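Local coordinates for ABC transporter substrate binding protein (Ribose) (Agrobacterium vitis, PDB 4WUT) that probably serves as the sugar-capturing solute-binding component of an ABC transporter, and holds beta-D-fucopyranose in the cleft between its two lobes, at residues I26-K31 with I57-P62; W38-K43 with Q265-M270; D46-K51 with M270-V275; M74-V79 with V97-K102. All coordinates share one frame; numbering follows the deposited sequence.

Contact 1. Residues I26-K31 with I57-P62. With FCB (beta-D-fucopyranose), chain E.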
loop_
_atom_site.group_PDB
_atom_site.type_symbol
_atom_site.label_atom_id
_atom_site.label_comp_id
_atom_site.label_asym_id
_atom_site.label_seq_id
_atom_site.Cartn_x
_atom_site.Cartn_y
_atom_site.Cartn_z
ATOM N N ILE A 26 -15.745 0.064 16.810
ATOM C CA ILE A 26 -15.333 0.472 15.471
ATOM C C ILE A 26 -14.411 -0.628 14.920
ATOM O O ILE A 26 -13.334 -0.843 15.448
ATOM C CB ILE A 26 -14.603 1.815 15.511
ATOM C CG1 ILE A 26 -15.572 2.929 15.939
ATOM C CG2 ILE A 26 -14.009 2.135 14.156
ATOM C CD1 ILE A 26 -14.927 4.285 16.040
ATOM N N ALA A 27 -14.850 -1.340 13.890
ATOM C CA ALA A 27 -14.100 -2.482 13.376
ATOM C C ALA A 27 -13.123 -2.024 12.304
ATOM O O ALA A 27 -13.533 -1.542 11.252
ATOM C CB ALA A 27 -15.057 -3.544 12.820
ATOM N N VAL A 28 -11.831 -2.157 12.593
ATOM C CA VAL A 28 -10.803 -1.899 11.604
ATOM C C VAL A 28 -10.429 -3.224 10.959
ATOM O O VAL A 28 -10.029 -4.173 11.653
ATOM C CB VAL A 28 -9.567 -1.260 12.238
ATOM C CG1 VAL A 28 -8.539 -0.939 11.166
ATOM C CG2 VAL A 28 -9.960 -0.014 13.018
ATOM N N ILE A 29 -10.594 -3.279 9.645
ATOM C CA ILE A 29 -10.382 -4.496 8.879
ATOM C C ILE A 29 -9.391 -4.221 7.757
ATOM O O ILE A 29 -9.646 -3.399 6.855
ATOM C CB ILE A 29 -11.723 -5.050 8.317
ATOM C CG1 ILE A 29 -12.662 -5.411 9.463
ATOM C CG2 ILE A 29 -11.464 -6.266 7.399
ATOM C CD1 ILE A 29 -14.087 -5.735 9.026
ATOM N N VAL A 30 -8.237 -4.875 7.829
ATOM C CA VAL A 30 -7.167 -4.629 6.884
ATOM C C VAL A 30 -6.829 -5.877 6.085
ATOM O O VAL A 30 -7.434 -6.928 6.299
ATOM C CB VAL A 30 -5.904 -4.074 7.585
ATOM C CG1 VAL A 30 -6.204 -2.699 8.216
ATOM C CG2 VAL A 30 -5.366 -5.037 8.610
ATOM N N LYS A 31 -5.889 -5.784 5.141
ATOM C CA LYS A 31 -5.668 -6.896 4.233
ATOM C C LYS A 31 -4.979 -8.102 4.871
ATOM O O LYS A 31 -5.165 -9.214 4.423
ATOM C CB LYS A 31 -4.865 -6.474 3.013
ATOM C CG LYS A 31 -5.485 -5.337 2.179
ATOM C CD LYS A 31 -4.629 -5.084 0.950
ATOM C CE LYS A 31 -5.015 -3.833 0.178
ATOM N NZ LYS A 31 -4.124 -3.682 -0.994
ATOM N N ILE A 57 -11.794 0.231 19.278
ATOM C CA ILE A 57 -11.553 -0.413 17.995
ATOM C C ILE A 57 -11.159 -1.872 18.182
ATOM O O ILE A 57 -10.586 -2.266 19.201
ATOM C CB ILE A 57 -10.451 0.283 17.114
ATOM C CG1 ILE A 57 -9.084 0.239 17.799
ATOM C CG2 ILE A 57 -10.819 1.722 16.783
ATOM C CD1 ILE A 57 -7.995 0.881 16.985
ATOM N N THR A 58 -11.527 -2.660 17.191
ATOM C CA THR A 58 -10.961 -3.974 16.995
ATOM C C THR A 58 -10.120 -3.865 15.729
ATOM O O THR A 58 -10.401 -3.043 14.863
ATOM C CB THR A 58 -12.063 -5.018 16.826
ATOM O OG1 THR A 58 -12.936 -4.604 15.774
ATOM C CG2 THR A 58 -12.864 -5.158 18.122
ATOM N N PHE A 59 -9.068 -4.665 15.632
ATOM C CA PHE A 59 -8.187 -4.638 14.476
ATOM C C PHE A 59 -8.024 -6.069 14.012
ATOM O O PHE A 59 -7.582 -6.922 14.782
ATOM C CB PHE A 59 -6.823 -4.066 14.870
ATOM C CG PHE A 59 -5.935 -3.747 13.694
ATOM C CD1 PHE A 59 -6.093 -2.553 13.004
ATOM C CD2 PHE A 59 -4.929 -4.608 13.312
ATOM C CE1 PHE A 59 -5.263 -2.248 11.919
ATOM C CE2 PHE A 59 -4.104 -4.307 12.226
ATOM C CZ PHE A 59 -4.278 -3.132 11.539
ATOM N N GLN A 60 -8.403 -6.342 12.773
ATOM C CA GLN A 60 -8.453 -7.711 12.265
ATOM C C GLN A 60 -8.069 -7.722 10.792
ATOM O O GLN A 60 -8.245 -6.727 10.083
ATOM C CB GLN A 60 -9.877 -8.272 12.430
ATOM C CG GLN A 60 -10.661 -7.723 13.646
ATOM C CD GLN A 60 -11.972 -7.006 13.270
ATOM O OE1 GLN A 60 -12.988 -7.658 12.989
ATOM N NE2 GLN A 60 -11.959 -5.659 13.289
ATOM N N GLY A 61 -7.549 -8.844 10.320
ATOM C CA GLY A 61 -7.292 -9.034 8.913
ATOM C C GLY A 61 -7.017 -10.494 8.672
ATOM O O GLY A 61 -6.646 -11.210 9.629
ATOM N N PRO A 62 -7.210 -10.951 7.424
ATOM C CA PRO A 62 -6.903 -12.351 7.112
ATOM C C PRO A 62 -5.419 -12.657 7.204
ATOM O O PRO A 62 -4.607 -11.787 7.512
ATOM C CB PRO A 62 -7.393 -12.510 5.661
ATOM C CG PRO A 62 -8.426 -11.441 5.495
ATOM C CD PRO A 62 -7.908 -10.283 6.313
HETATM C C1 FCB E . 1.262 -1.027 0.856
HETATM C C2 FCB E . -0.041 -1.045 0.068
HETATM C C3 FCB E . -1.054 -1.800 0.738
HETATM C C4 FCB E . -0.535 -3.219 1.095
HETATM C C5 FCB E . 0.798 -2.989 1.858
HETATM C C6 FCB E . 1.465 -4.325 2.299
HETATM O O1 FCB E . 2.199 -0.568 0.002
HETATM O O2 FCB E . -0.471 0.341 -0.032
HETATM O O3 FCB E . -2.183 -1.876 -0.171
HETATM O O4 FCB E . -0.369 -4.036 -0.091
HETATM O O5 FCB E . 1.700 -2.364 1.054
#
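Residues Ile26-Ile29 and Ile57-Gln60 are neighbouring parallel strands, the two ends of a right-handed beta-alpha-beta crossover whose helix, 36-49, lies over one face of the sheet. Such units build each lobe of a periplasmic binding protein, and here strand 57-60 forms the outer edge. The backbone pairing is regular. Val28 stands at its middle, giving its N to Thr58 O at 2.8 Å and accepting Gln60 N on its own O; Thr58 N to Ile26 O and Val30 N to Gln60 O extend the pattern on both sides.

Apolar packing fills the face under helix 36-49. The Phe59 side chain, with CG anti to the backbone N (chi1 -169°), leans back over the neighbouring strand: CD1 meets Val28 CG1 at 3.5 Å, and CZ meets Val30 CG2 at 3.7 Å, both methyls approaching the ring obliquely. Two residues earlier on the same face, CG2 of Ile57 rests on Ile26 CB at 4.0 Å.

The other face is mixed, with Thr58 and Gln60 beside Ala27 and Ile29. Gln60 is bent at chi2 (120°), which folds its amide back across the strands until NE2 is 2.9 Å from Val28 O and beside the CG1 methylene of Ile29 at 3.9 Å. Thr58 OG1 lies against Ala27 and is hydrogen-bonded to Glu25.

Beyond the strand ends the chain turns to its ligand. Pro62 CD abuts Val30 O, while Lys31, extended beyond CG, runs out into the pocket, where Ser115 also binds its amine, and its NZ donates a hydrogen bond of 2.8 Å to O3 of the fucose.

Contact 2. Residues W38-K43 with Q265-M270; sequences WQNVQK and QGSYQM. With FCB (beta-D-fucopyranose), chain E.
Asn40 and Ser267 meet through a single, almost perfectly straight hydrogen bond between helix 36-49 and the first turn of helix 267-282. Asn40 CG lies anti to the backbone N (chi1 -153°), which carries the amide across to the neighbouring helix; ND2 then donates to Ser267 OG at 2.9 Å with an angle of 177° at the hydrogen. The acceptor lies in the plane of the amide. On the same turn, ND2 also rests against Tyr268 CB.

Val41 comes in alongside this bond. Its CG2 methyl sits over the serine, 3.4 Å from Ser267 O and 3.9 Å from Ser267 CB, and the backbones draw so near that Val41 CA makes a C-H...O contact with the same carbonyl. Farther out, the Tyr268 ring presents its edge to Lys43: CG of the lysine lies close to the ring plane, 3.8 Å from CE2, while the rest of the chain extends past it.

At the pocket end, Trp38 and Gln265 point to the sugar instead of to each other. The six-membered part of the indole approaches obliquely, with CZ2 3.7 Å from C4 of the fucose, and Glu65 binds its NE1. From the other segment Gln265 NE2 donates to the sugar's O2 at 3.1 Å, its amide also held by Thr131 through OE1 and by Asp245 through NE2. The chemistry is thus divided: one directed polar bond and close apolar contacts join the helices, while Trp38, earlier in its helix, and Gln265, just before the other helix begins, offer the sugar an indole and an oriented amide.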
loop_
_atom_site.group_PDB
_atom_site.type_symbol
_atom_site.label_atom_id
_atom_site.label_comp_id
_atom_site.label_asym_id
_atom_site.label_seq_id
_atom_site.Cartn_x
_atom_site.Cartn_y
_atom_site.Cartn_z
ATOM N N TRP A 38 0.768 -2.664 7.979
ATOM C CA TRP A 38 -0.565 -2.634 8.587
ATOM C C TRP A 38 -0.475 -2.418 10.090
ATOM O O TRP A 38 -1.365 -1.808 10.675
ATOM C CB TRP A 38 -1.401 -3.884 8.237
ATOM C CG TRP A 38 -1.726 -3.951 6.771
ATOM C CD1 TRP A 38 -1.308 -4.884 5.873
ATOM C CD2 TRP A 38 -2.504 -3.004 6.025
ATOM N NE1 TRP A 38 -1.790 -4.586 4.618
ATOM C CE2 TRP A 38 -2.519 -3.432 4.688
ATOM C CE3 TRP A 38 -3.181 -1.840 6.365
ATOM C CZ2 TRP A 38 -3.184 -2.727 3.687
ATOM C CZ3 TRP A 38 -3.840 -1.141 5.372
ATOM C CH2 TRP A 38 -3.851 -1.593 4.056
ATOM N N GLN A 39 0.622 -2.851 10.718
ATOM C CA GLN A 39 0.793 -2.580 12.138
ATOM C C GLN A 39 1.004 -1.084 12.417
ATOM O O GLN A 39 0.647 -0.587 13.485
ATOM C CB GLN A 39 1.925 -3.431 12.708
ATOM C CG GLN A 39 1.512 -4.892 12.840
ATOM C CD GLN A 39 2.681 -5.860 12.926
ATOM O OE1 GLN A 39 3.841 -5.459 13.014
ATOM N NE2 GLN A 39 2.373 -7.155 12.888
ATOM N N ASN A 40 1.594 -0.371 11.462
ATOM C CA ASN A 40 1.715 1.084 11.605
ATOM C C ASN A 40 0.357 1.783 11.413
ATOM O O ASN A 40 0.053 2.756 12.106
ATOM C CB ASN A 40 2.744 1.660 10.645
ATOM C CG ASN A 40 3.361 2.958 11.165
ATOM O OD1 ASN A 40 3.740 3.053 12.339
ATOM N ND2 ASN A 40 3.422 3.980 10.308
ATOM N N VAL A 41 -0.465 1.276 10.499
ATOM C CA VAL A 41 -1.842 1.758 10.410
ATOM C C VAL A 41 -2.563 1.530 11.747
ATOM O O VAL A 41 -3.224 2.435 12.249
ATOM C CB VAL A 41 -2.594 1.074 9.268
ATOM C CG1 VAL A 41 -4.077 1.481 9.276
ATOM C CG2 VAL A 41 -1.936 1.419 7.943
ATOM N N GLN A 42 -2.397 0.339 12.337
ATOM C CA GLN A 42 -2.987 0.063 13.655
ATOM C C GLN A 42 -2.508 1.070 14.707
ATOM O O GLN A 42 -3.279 1.510 15.545
ATOM C CB GLN A 42 -2.654 -1.354 14.121
ATOM C CG GLN A 42 -3.274 -1.695 15.480
ATOM C CD GLN A 42 -2.970 -3.111 15.921
ATOM O OE1 GLN A 42 -1.963 -3.711 15.522
ATOM N NE2 GLN A 42 -3.837 -3.651 16.761
ATOM N N LYS A 43 -1.220 1.395 14.683
ATOM C CA LYS A 43 -0.666 2.368 15.620
ATOM C C LYS A 43 -1.416 3.704 15.549
ATOM O O LYS A 43 -1.770 4.280 16.578
ATOM C CB LYS A 43 0.830 2.555 15.346
ATOM C CG LYS A 43 1.570 3.330 16.422
ATOM C CD LYS A 43 3.080 3.332 16.162
ATOM C CE LYS A 43 3.776 4.424 16.969
ATOM N NZ LYS A 43 5.204 4.589 16.562
ATOM N N GLN A 265 4.478 6.051 2.161
ATOM C CA GLN A 265 3.105 6.526 2.316
ATOM C C GLN A 265 2.806 7.025 3.734
ATOM O O GLN A 265 3.622 6.901 4.642
ATOM C CB GLN A 265 2.125 5.403 1.971
ATOM C CG GLN A 265 2.387 4.721 0.675
ATOM C CD GLN A 265 1.358 3.652 0.429
ATOM O OE1 GLN A 265 0.224 3.944 0.040
ATOM N NE2 GLN A 265 1.717 2.427 0.701
ATOM N N GLY A 266 1.630 7.615 3.914
ATOM C CA GLY A 266 1.191 8.076 5.222
ATOM C C GLY A 266 0.398 7.003 5.943
ATOM O O GLY A 266 -0.802 7.155 6.229
ATOM N N SER A 267 1.060 5.897 6.246
ATOM C CA SER A 267 0.345 4.762 6.841
ATOM C C SER A 267 -0.238 5.057 8.237
ATOM O O SER A 267 -1.387 4.717 8.543
ATOM C CB SER A 267 1.226 3.510 6.860
ATOM O OG SER A 267 2.408 3.695 7.587
ATOM N N TYR A 268 0.551 5.686 9.091
ATOM C CA TYR A 268 0.049 6.087 10.399
ATOM C C TYR A 268 -1.149 7.009 10.235
ATOM O O TYR A 268 -2.139 6.846 10.925
ATOM C CB TYR A 268 1.164 6.786 11.178
ATOM C CG TYR A 268 0.847 7.213 12.593
ATOM C CD1 TYR A 268 0.227 8.424 12.849
ATOM C CD2 TYR A 268 1.224 6.431 13.674
ATOM C CE1 TYR A 268 -0.026 8.841 14.156
ATOM C CE2 TYR A 268 0.971 6.830 14.970
ATOM C CZ TYR A 268 0.347 8.025 15.205
ATOM O OH TYR A 268 0.099 8.422 16.506
ATOM N N GLN A 269 -1.049 7.977 9.324
ATOM C CA GLN A 269 -2.130 8.922 9.086
ATOM C C GLN A 269 -3.418 8.224 8.623
ATOM O O GLN A 269 -4.510 8.601 9.035
ATOM C CB GLN A 269 -1.718 9.993 8.059
ATOM C CG GLN A 269 -2.733 11.123 8.001
ATOM C CD GLN A 269 -2.498 12.169 6.901
ATOM O OE1 GLN A 269 -1.461 12.190 6.219
ATOM N NE2 GLN A 269 -3.486 13.042 6.727
HETATM N N MSE A 270 -3.300 7.192 7.787
HETATM C CA MSE A 270 -4.487 6.482 7.336
HETATM C C MSE A 270 -5.245 5.922 8.528
HETATM O O MSE A 270 -6.481 5.987 8.593
HETATM C CB MSE A 270 -4.110 5.352 6.381
HETATM C CG MSE A 270 -3.573 5.821 5.035
HETATM SE SE MSE A 270 -3.091 4.281 3.938
HETATM C CE MSE A 270 -1.686 5.088 2.876
HETATM C C1 FCB E . 1.262 -1.027 0.856
HETATM C C2 FCB E . -0.041 -1.045 0.068
HETATM C C3 FCB E . -1.054 -1.800 0.738
HETATM C C4 FCB E . -0.535 -3.219 1.095
HETATM C C5 FCB E . 0.798 -2.989 1.858
HETATM C C6 FCB E . 1.465 -4.325 2.299
HETATM O O1 FCB E . 2.199 -0.568 0.002
HETATM O O2 FCB E . -0.471 0.341 -0.032
HETATM O O3 FCB E . -2.183 -1.876 -0.171
HETATM O O4 FCB E . -0.369 -4.036 -0.091
HETATM O O5 FCB E . 1.700 -2.364 1.054
#

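Contact 3. Residues D46-K51 with M270-V275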
loop_
_atom_site.group_PDB
_atom_site.type_symbol
_atom_site.label_atom_id
_atom_site.label_comp_id
_atom_site.label_asym_id
_atom_site.label_seq_id
_atom_site.Cartn_x
_atom_site.Cartn_y
_atom_site.Cartn_z
ATOM N N ASP A 46 -4.939 3.370 16.928
ATOM C CA ASP A 46 -4.903 3.270 18.380
ATOM C C ASP A 46 -4.753 4.653 19.005
ATOM O O ASP A 46 -5.337 4.946 20.052
ATOM C CB ASP A 46 -3.736 2.380 18.820
ATOM C CG ASP A 46 -4.064 0.900 18.749
ATOM O OD1 ASP A 46 -5.259 0.552 18.694
ATOM O OD2 ASP A 46 -3.119 0.076 18.778
ATOM N N ALA A 47 -3.954 5.495 18.364
ATOM C CA ALA A 47 -3.704 6.847 18.854
ATOM C C ALA A 47 -4.994 7.658 18.848
ATOM O O ALA A 47 -5.347 8.286 19.845
ATOM C CB ALA A 47 -2.649 7.526 18.008
ATOM N N ALA A 48 -5.709 7.611 17.727
ATOM C CA ALA A 48 -6.958 8.360 17.584
ATOM C C ALA A 48 -8.015 7.904 18.581
ATOM O O ALA A 48 -8.698 8.722 19.196
ATOM C CB ALA A 48 -7.491 8.197 16.179
ATOM N N ILE A 49 -8.172 6.594 18.723
ATOM C CA ILE A 49 -9.229 6.065 19.567
ATOM C C ILE A 49 -8.959 6.393 21.044
ATOM O O ILE A 49 -9.886 6.644 21.817
ATOM C CB ILE A 49 -9.402 4.546 19.342
ATOM C CG1 ILE A 49 -10.808 4.089 19.732
ATOM C CG2 ILE A 49 -8.363 3.773 20.115
ATOM C CD1 ILE A 49 -11.891 4.534 18.771
ATOM N N GLY A 50 -7.682 6.432 21.415
ATOM C CA GLY A 50 -7.300 6.673 22.794
ATOM C C GLY A 50 -7.520 8.095 23.277
ATOM O O GLY A 50 -7.256 8.399 24.440
ATOM N N LYS A 51 -8.003 8.967 22.399
ATOM C CA LYS A 51 -8.250 10.360 22.767
ATOM C C LYS A 51 -9.738 10.630 23.011
ATOM O O LYS A 51 -10.180 11.783 23.042
ATOM C CB LYS A 51 -7.698 11.290 21.688
ATOM C CG LYS A 51 -6.187 11.206 21.563
ATOM C CD LYS A 51 -5.611 12.342 20.746
ATOM C CE LYS A 51 -6.115 12.324 19.325
ATOM N NZ LYS A 51 -5.212 13.117 18.439
HETATM N N MSE A 270 -3.300 7.192 7.787
HETATM C CA MSE A 270 -4.487 6.482 7.336
HETATM C C MSE A 270 -5.245 5.922 8.528
HETATM O O MSE A 270 -6.481 5.987 8.593
HETATM C CB MSE A 270 -4.110 5.352 6.381
HETATM C CG MSE A 270 -3.573 5.821 5.035
HETATM SE SE MSE A 270 -3.091 4.281 3.938
HETATM C CE MSE A 270 -1.686 5.088 2.876
ATOM N N GLY A 271 -4.515 5.354 9.481
ATOM C CA GLY A 271 -5.132 4.825 10.677
ATOM C C GLY A 271 -5.691 5.924 11.574
ATOM O O GLY A 271 -6.833 5.847 12.009
ATOM N N GLU A 272 -4.892 6.956 11.861
ATOM C CA GLU A 272 -5.314 7.985 12.797
ATOM C C GLU A 272 -6.489 8.785 12.228
ATOM O O GLU A 272 -7.531 8.927 12.882
ATOM C CB GLU A 272 -4.149 8.924 13.129
ATOM C CG GLU A 272 -4.379 9.789 14.359
ATOM C CD GLU A 272 -3.288 10.818 14.556
ATOM O OE1 GLU A 272 -2.663 11.226 13.554
ATOM O OE2 GLU A 272 -3.056 11.212 15.717
ATOM N N LYS A 273 -6.323 9.301 11.012
ATOM C CA LYS A 273 -7.382 10.103 10.396
ATOM C C LYS A 273 -8.545 9.243 9.930
ATOM O O LYS A 273 -9.681 9.715 9.830
ATOM C CB LYS A 273 -6.862 10.943 9.232
ATOM C CG LYS A 273 -7.897 11.960 8.766
ATOM C CD LYS A 273 -7.289 13.188 8.181
ATOM C CE LYS A 273 -8.406 14.126 7.729
ATOM N NZ LYS A 273 -7.961 15.531 7.575
ATOM N N GLY A 274 -8.280 7.976 9.673
ATOM C CA GLY A 274 -9.367 7.050 9.373
ATOM C C GLY A 274 -10.340 6.962 10.541
ATOM O O GLY A 274 -11.570 7.109 10.381
ATOM N N VAL A 275 -9.802 6.698 11.726
ATOM C CA VAL A 275 -10.619 6.604 12.923
ATOM C C VAL A 275 -11.243 7.981 13.236
ATOM O O VAL A 275 -12.431 8.087 13.545
ATOM C CB VAL A 275 -9.806 6.036 14.115
ATOM C CG1 VAL A 275 -10.555 6.217 15.413
ATOM C CG2 VAL A 275 -9.508 4.561 13.900
#
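Helix 36-49, near its C-terminal end, passes helix 267-282 so closely that the CA atoms of Ala48 and Glu272 are 5.1 Å apart. This is helix-helix packing on one face of the central sheet in a lobe of the periplasmic binding protein fold, and it joins parts of the chain more than two hundred residues apart.

The small side chain of Ala48 is consistent with so close an approach. Its CB enters the surface of the other helix between Glu272 and Val275, lying 3.4 Å from Glu272 O, 3.9 Å from Glu272 CG and 3.7 Å from Val275 CG1. The methyl therefore meets backbone and both flanking side chains at once, and Ala48 is buried. Val275 answers it from the inner side: with CG1 anti to the backbone N (chi1 168°), that one branch reaches Ala48 and also the end of Ile49, whose CD1 comes to 4.0 Å with the two side chains crossing nearly at a right angle. Ile49 in turn packs down onto Ile57 of the edge strand, connecting this helix pair with the sheet beneath. No hydrogen bond joins the two segments; apolar packing around Ala48 makes up most of the contact.

Polarity increases toward the outer side. Glu272 sends an extended chain past Ala47, bringing its carboxylate near the methyl there, and Lys51, just past the end of the helix, folds back to meet it. The bend of Lys51 at chi3 (-62°) brings the amine round across the glutamate, where NZ and Glu272 OE2 form a long salt bridge of 4.0 Å.

Contact 4. Residues M74-V79 with V97-K102; sequences MVENAV and VPAVKK
Ala99 CB and Val75 CG1, 3.7 Å apart, form the tight centre of the packing between helices 68-80 and 97-105. These are successive helices of the alternating beta-alpha fold, with strand 85-88 between them in sequence, and the axes of segments 74-79 and 97-102 run nearly parallel, 10° apart, with a closest approach of 9.1 Å. The alanine lets Val75 and the aliphatic part of Glu76 close in on one methyl, Glu76 CG reaching it at 4.1 Å. A turn later Val79 faces the backbone of the other helix, its CG1 methyl 3.9 Å from Lys102 O. Both valines also touch strand 85-88, Val75 on Leu88 and Val79 on Ile86, so the inner part of the contact is continuous with the sheet.

The outer side is looser. Glu76 and exposed Lys102 extend obliquely across one another, with OE2 and NZ 4.1 Å apart, beyond salt-bridge range.

Since no hydrogen bond crosses between the segments, cohesion here comes chiefly from buried apolar surface; the opposite charges on the outer side probably add a weak attraction.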
loop_
_atom_site.group_PDB
_atom_site.type_symbol
_atom_site.label_atom_id
_atom_site.label_comp_id
_atom_site.label_asym_id
_atom_site.label_seq_id
_atom_site.Cartn_x
_atom_site.Cartn_y
_atom_site.Cartn_z
HETATM N N MSE A 74 -15.143 -11.327 7.066
HETATM C CA MSE A 74 -14.931 -10.421 8.192
HETATM C C MSE A 74 -15.829 -9.197 8.152
HETATM O O MSE A 74 -16.373 -8.794 9.170
HETATM C CB MSE A 74 -13.486 -9.967 8.269
HETATM C CG MSE A 74 -12.590 -11.044 8.740
HETATM SE SE MSE A 74 -10.763 -10.366 8.954
HETATM C CE MSE A 74 -9.973 -12.016 9.623
ATOM N N VAL A 75 -15.954 -8.584 6.979
ATOM C CA VAL A 75 -16.804 -7.416 6.869
ATOM C C VAL A 75 -18.294 -7.804 7.077
ATOM O O VAL A 75 -19.036 -7.141 7.824
ATOM C CB VAL A 75 -16.606 -6.736 5.504
ATOM C CG1 VAL A 75 -17.574 -5.585 5.352
ATOM C CG2 VAL A 75 -15.165 -6.275 5.318
ATOM N N GLU A 76 -18.725 -8.905 6.464
ATOM C CA GLU A 76 -20.088 -9.374 6.647
ATOM C C GLU A 76 -20.371 -9.601 8.116
ATOM O O GLU A 76 -21.441 -9.276 8.616
ATOM C CB GLU A 76 -20.290 -10.704 5.926
ATOM C CG GLU A 76 -20.347 -10.599 4.423
ATOM C CD GLU A 76 -20.389 -11.976 3.779
ATOM O OE1 GLU A 76 -20.184 -13.002 4.495
ATOM O OE2 GLU A 76 -20.612 -12.043 2.560
ATOM N N ASN A 77 -19.425 -10.224 8.803
ATOM C CA ASN A 77 -19.593 -10.526 10.204
ATOM C C ASN A 77 -19.684 -9.267 11.064
ATOM O O ASN A 77 -20.455 -9.207 12.020
ATOM C CB ASN A 77 -18.455 -11.429 10.678
ATOM C CG ASN A 77 -18.557 -12.850 10.117
ATOM O OD1 ASN A 77 -19.606 -13.260 9.617
ATOM N ND2 ASN A 77 -17.464 -13.599 10.219
ATOM N N ALA A 78 -18.891 -8.261 10.702
ATOM C CA ALA A 78 -18.943 -6.966 11.380
ATOM C C ALA A 78 -20.333 -6.342 11.222
ATOM O O ALA A 78 -20.899 -5.806 12.168
ATOM C CB ALA A 78 -17.849 -6.035 10.853
ATOM N N VAL A 79 -20.876 -6.398 10.019
ATOM C CA VAL A 79 -22.221 -5.879 9.782
ATOM C C VAL A 79 -23.254 -6.663 10.591
ATOM O O VAL A 79 -24.186 -6.096 11.179
ATOM C CB VAL A 79 -22.559 -5.933 8.293
ATOM C CG1 VAL A 79 -24.012 -5.575 8.058
ATOM C CG2 VAL A 79 -21.664 -5.001 7.508
ATOM N N VAL A 97 -17.445 -5.016 -2.566
ATOM C CA VAL A 97 -18.580 -4.110 -2.741
ATOM C C VAL A 97 -19.891 -4.612 -2.118
ATOM O O VAL A 97 -20.565 -3.858 -1.425
ATOM C CB VAL A 97 -18.775 -3.747 -4.200
ATOM C CG1 VAL A 97 -20.024 -2.884 -4.341
ATOM C CG2 VAL A 97 -17.549 -3.011 -4.707
ATOM N N PRO A 98 -20.249 -5.892 -2.328
ATOM C CA PRO A 98 -21.517 -6.346 -1.745
ATOM C C PRO A 98 -21.571 -6.245 -0.222
ATOM O O PRO A 98 -22.615 -5.876 0.315
ATOM C CB PRO A 98 -21.598 -7.802 -2.209
ATOM C CG PRO A 98 -20.853 -7.800 -3.490
ATOM C CD PRO A 98 -19.703 -6.891 -3.263
ATOM N N ALA A 99 -20.461 -6.527 0.458
ATOM C CA ALA A 99 -20.445 -6.436 1.913
ATOM C C ALA A 99 -20.514 -4.992 2.390
ATOM O O ALA A 99 -21.168 -4.689 3.391
ATOM C CB ALA A 99 -19.205 -7.135 2.466
ATOM N N VAL A 100 -19.845 -4.089 1.667
ATOM C CA VAL A 100 -19.901 -2.669 1.977
ATOM C C VAL A 100 -21.299 -2.100 1.716
ATOM O O VAL A 100 -21.792 -1.308 2.513
ATOM C CB VAL A 100 -18.806 -1.898 1.217
ATOM C CG1 VAL A 100 -18.975 -0.399 1.365
ATOM C CG2 VAL A 100 -17.449 -2.347 1.685
ATOM N N LYS A 101 -21.946 -2.545 0.643
ATOM C CA LYS A 101 -23.360 -2.204 0.412
ATOM C C LYS A 101 -24.261 -2.643 1.582
ATOM O O LYS A 101 -25.152 -1.907 2.019
ATOM C CB LYS A 101 -23.844 -2.847 -0.882
ATOM C CG LYS A 101 -25.294 -2.507 -1.246
ATOM C CD LYS A 101 -25.609 -3.033 -2.649
ATOM C CE LYS A 101 -26.990 -2.616 -3.117
ATOM N NZ LYS A 101 -28.042 -3.528 -2.606
ATOM N N LYS A 102 -24.046 -3.874 2.073
ATOM C CA LYS A 102 -24.750 -4.354 3.256
ATOM C C LYS A 102 -24.506 -3.464 4.490
ATOM O O LYS A 102 -25.427 -3.206 5.245
ATOM C CB LYS A 102 -24.368 -5.812 3.557
ATOM C CG LYS A 102 -24.992 -6.818 2.612
ATOM C CD LYS A 102 -24.547 -8.229 2.955
ATOM C CE LYS A 102 -25.093 -9.245 1.976
ATOM N NZ LYS A 102 -24.457 -10.588 2.174
#

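How the contacts relate
Together the contacts trace one lobe from sugar to periphery. Contact 1 supplies the sheet edge; contacts 2 and 3, centred about 9 Å apart, share Met270 and follow the same two helices over one face, while contact 4 pairs helices on the other. Both covers touch contact 1: Phe59 CE1 packs on Gln42 CB at 3.5 Å and Ile57 CG2 on Ile49 CD1 at 3.6 Å, whereas Ile29 CD1 meets Met74 O at 3.8 Å. Contacts 2 and 4 do not touch, their nearest atoms lying about 11 Å apart. Contacts 1 and 2 reach the fucose, where Lys31 CG packs against Trp38 CZ2; contacts 3 and 4 are structural packing.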